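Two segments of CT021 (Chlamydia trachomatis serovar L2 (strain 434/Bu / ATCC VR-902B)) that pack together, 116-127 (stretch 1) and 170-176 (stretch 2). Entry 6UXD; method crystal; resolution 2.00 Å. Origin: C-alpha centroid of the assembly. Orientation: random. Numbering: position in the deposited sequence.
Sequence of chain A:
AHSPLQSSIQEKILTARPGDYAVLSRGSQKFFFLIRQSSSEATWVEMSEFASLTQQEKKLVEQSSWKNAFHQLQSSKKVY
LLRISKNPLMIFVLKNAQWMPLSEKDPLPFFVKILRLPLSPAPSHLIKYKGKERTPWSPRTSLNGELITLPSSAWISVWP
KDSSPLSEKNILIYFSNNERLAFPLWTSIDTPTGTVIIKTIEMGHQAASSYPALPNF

Stretch 1, residues 116-127: RLPLSPAPSHLI
Stretch 2, residues 170-176: NILIYFS

Two strands of one chain cross here nearly at right angles, so the contact is built from side chains and one backbone-to-hydroxyl bond rather than from a shared ladder. Stretch 2 is extended throughout, residues 170-176, with phi from -58° to -129° and psi from 123° to 147°. Stretch 1 leaves a helix at Leu117 (-51/130), runs on as a strand from Pro118, and the chain stays extended through Ser124 (-69/137) before turning at His125 (-121/28) and Leu126 (-59/-31). The strand axes approach to 8.8 Å, with 78° between their N-to-C directions. Register is set by CA-CA distances: Leu117 to Ile171 9.2 Å, Leu119 to Ile173 8.2 Å, Ala122 to Leu172 8.2 Å, Ser124 to Tyr174 8.3 Å.

That spacing leaves room for interlocking aliphatic groups. Leu117 and Leu119 both point toward stretch 2 in the m,t rotamer (chi1 -68° and -59°), while Pro118 between them is out of reach. Ile171 and Ile173 answer in m,t, each extending CD1: Leu117 CD2 lies 4.0 Å from Ile171 CD1, and Leu119 CD2 lies 3.9 Å from Ile173 CD1. The other branch of Leu119 serves Phe175, whose ring (chi1 -68°, chi2 -85°) brings CE2 to 4.0 Å from Leu119 CD1. All five side chains are buried, and their packing is purely apolar.

Leu172 points toward stretch 1 with chi1 -156° and chi2 45° (t,p). This conformer divides the methyls: Leu172 CD1 sits 4.1 Å from Ala122 CB, while Leu172 CD2 lies 3.9 Å from His125 CB. The small alanine side chain is met by a long one, which spans the gap between the backbones.

Tyr174 is the polar anchor and has the largest covered area, 81 Å². Its CA-to-CB bond points sideways, but chi1 -60° and chi2 78° carry the ring's end to the loop. There His125 N donates a hydrogen bond to Tyr174 OH at 3.0 Å, with an N-H...O angle of 152°, giving a loop amide a side-chain acceptor. Leu126 N is also near, 3.3 Å from Tyr174 OH, but the angle is poor; its hydrogen bond goes instead to Ser124 OG at 3.2 Å and 175°. Ser124 takes chi1 175° (t), placing that hydroxyl to receive the amide two residues on and leaving Ser124 OG 3.7 Å from Tyr174 CE2 at the ring edge. Leu126, m,t, covers one ring face: its CD2 makes a CH-pi contact 3.7 Å from the Tyr174 ring centroid, 22° off the normal.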

# COMPACT_ATOMS: atom_id res chain seq x y z
N ARG A 116 6.97 9.98 -2.31
CA ARG A 116 7.25 11.39 -2.09
C ARG A 116 6.00 12.23 -1.86
O ARG A 116 6.11 13.38 -1.45
CB ARG A 116 8.03 11.95 -3.29
CG ARG A 116 8.64 13.33 -3.04
N LEU A 117 4.81 11.69 -2.12
CA LEU A 117 3.59 12.48 -1.98
C LEU A 117 3.56 13.17 -0.62
O LEU A 117 3.76 12.51 0.41
CB LEU A 117 2.36 11.58 -2.16
CG LEU A 117 2.15 11.01 -3.56
CD1 LEU A 117 1.10 9.89 -3.57
CD2 LEU A 117 1.77 12.14 -4.52
N PRO A 118 3.31 14.48 -0.56
CA PRO A 118 3.18 15.15 0.73
C PRO A 118 1.83 14.88 1.39
O PRO A 118 0.85 14.49 0.76
CB PRO A 118 3.29 16.63 0.35
CG PRO A 118 2.51 16.66 -0.96
CD PRO A 118 2.89 15.36 -1.67
N LEU A 119 1.79 15.10 2.70
CA LEU A 119 0.57 14.94 3.48
C LEU A 119 0.46 16.13 4.40
O LEU A 119 1.41 16.42 5.13
CB LEU A 119 0.58 13.65 4.31
CG LEU A 119 0.74 12.33 3.57
CD1 LEU A 119 1.00 11.17 4.58
CD2 LEU A 119 -0.48 12.05 2.71
N SER A 120 -0.68 16.81 4.36
CA SER A 120 -1.04 17.81 5.34
C SER A 120 -2.48 17.57 5.78
O SER A 120 -3.29 17.07 5.00
CB SER A 120 -0.93 19.22 4.74
OG SER A 120 0.12 19.23 3.78
N PRO A 121 -2.81 17.90 7.02
CA PRO A 121 -4.16 17.62 7.53
C PRO A 121 -5.22 18.41 6.77
O PRO A 121 -5.01 19.57 6.40
CB PRO A 121 -4.10 18.07 8.99
CG PRO A 121 -2.62 18.03 9.34
CD PRO A 121 -1.92 18.42 8.08
N ALA A 122 -6.38 17.80 6.60
CA ALA A 122 -7.45 18.39 5.82
C ALA A 122 -8.79 17.88 6.35
O ALA A 122 -8.85 16.82 6.99
CB ALA A 122 -7.30 18.05 4.33
N PRO A 123 -9.87 18.60 6.08
CA PRO A 123 -11.21 18.12 6.47
C PRO A 123 -11.61 16.88 5.67
O PRO A 123 -11.21 16.69 4.52
CB PRO A 123 -12.14 19.30 6.13
CG PRO A 123 -11.27 20.44 5.78
CD PRO A 123 -9.95 19.87 5.34
N SER A 124 -12.48 16.06 6.29
CA SER A 124 -13.04 14.91 5.60
C SER A 124 -14.02 15.31 4.50
O SER A 124 -14.87 16.18 4.68
CB SER A 124 -13.78 14.00 6.59
OG SER A 124 -14.43 12.95 5.88
N HIS A 125 -13.92 14.64 3.36
CA HIS A 125 -14.92 14.78 2.31
C HIS A 125 -15.57 13.43 1.99
O HIS A 125 -16.00 13.21 0.86
CB HIS A 125 -14.31 15.41 1.06
CG HIS A 125 -14.04 16.88 1.21
ND1 HIS A 125 -14.87 17.73 1.93
CD2 HIS A 125 -13.02 17.65 0.76
CE1 HIS A 125 -14.37 18.95 1.90
NE2 HIS A 125 -13.26 18.94 1.19
N LEU A 126 -15.61 12.51 2.95
CA LEU A 126 -16.21 11.20 2.69
C LEU A 126 -17.68 11.32 2.26
O LEU A 126 -18.16 10.49 1.47
CB LEU A 126 -16.10 10.28 3.92
CG LEU A 126 -14.68 9.84 4.31
CD1 LEU A 126 -14.69 9.13 5.63
CD2 LEU A 126 -14.06 8.94 3.26
N ILE A 127 -18.39 12.34 2.75
CA ILE A 127 -19.77 12.61 2.40
C ILE A 127 -19.88 14.07 1.94
O ILE A 127 -19.38 14.98 2.61
CB ILE A 127 -20.73 12.35 3.58
CG1 ILE A 127 -20.67 10.87 3.97
CG2 ILE A 127 -22.16 12.72 3.20
CD1 ILE A 127 -21.53 10.49 5.14
N ASN A 170 -5.53 16.35 -7.32
CA ASN A 170 -5.65 16.37 -5.87
C ASN A 170 -5.93 14.97 -5.32
O ASN A 170 -6.63 14.16 -5.95
CB ASN A 170 -6.74 17.35 -5.43
CG ASN A 170 -6.40 18.79 -5.76
OD1 ASN A 170 -7.18 19.49 -6.40
ND2 ASN A 170 -5.24 19.24 -5.31
N ILE A 171 -5.37 14.69 -4.15
CA ILE A 171 -5.48 13.39 -3.49
C ILE A 171 -5.95 13.61 -2.06
O ILE A 171 -5.54 14.58 -1.40
CB ILE A 171 -4.13 12.64 -3.49
CG1 ILE A 171 -3.59 12.52 -4.91
CG2 ILE A 171 -4.30 11.24 -2.91
CD1 ILE A 171 -2.21 11.93 -4.98
N LEU A 172 -6.82 12.73 -1.59
CA LEU A 172 -7.26 12.78 -0.21
C LEU A 172 -7.06 11.38 0.38
O LEU A 172 -7.57 10.39 -0.18
CB LEU A 172 -8.70 13.27 -0.11
CG LEU A 172 -9.15 13.90 1.21
CD1 LEU A 172 -8.16 14.89 1.81
CD2 LEU A 172 -10.50 14.56 0.99
N ILE A 173 -6.30 11.30 1.46
CA ILE A 173 -5.89 10.02 2.05
C ILE A 173 -6.34 10.02 3.50
O ILE A 173 -6.12 10.99 4.23
CB ILE A 173 -4.36 9.80 1.96
CG1 ILE A 173 -3.86 10.16 0.57
CG2 ILE A 173 -4.02 8.35 2.28
CD1 ILE A 173 -2.45 9.69 0.24
N TYR A 174 -6.93 8.90 3.93
CA TYR A 174 -7.44 8.79 5.29
C TYR A 174 -6.60 7.77 6.05
O TYR A 174 -6.31 6.69 5.54
CB TYR A 174 -8.93 8.40 5.29
CG TYR A 174 -9.84 9.39 4.59
CD1 TYR A 174 -9.93 9.43 3.21
CD2 TYR A 174 -10.59 10.30 5.32
CE1 TYR A 174 -10.76 10.36 2.57
CE2 TYR A 174 -11.43 11.22 4.69
CZ TYR A 174 -11.50 11.25 3.32
OH TYR A 174 -12.33 12.20 2.76
N PHE A 175 -6.21 8.13 7.26
CA PHE A 175 -5.47 7.25 8.15
C PHE A 175 -6.20 7.15 9.47
O PHE A 175 -6.83 8.11 9.93
CB PHE A 175 -4.03 7.75 8.42
CG PHE A 175 -3.14 7.70 7.22
CD1 PHE A 175 -2.47 6.54 6.88
CD2 PHE A 175 -2.95 8.83 6.43
CE1 PHE A 175 -1.62 6.50 5.77
CE2 PHE A 175 -2.11 8.79 5.32
CZ PHE A 175 -1.45 7.62 4.99
N SER A 176 -6.08 5.97 10.07
CA SER A 176 -6.61 5.72 11.40
C SER A 176 -6.03 6.70 12.39
O SER A 176 -4.85 7.08 12.31
CB SER A 176 -6.29 4.28 11.84
OG SER A 176 -6.46 4.15 13.25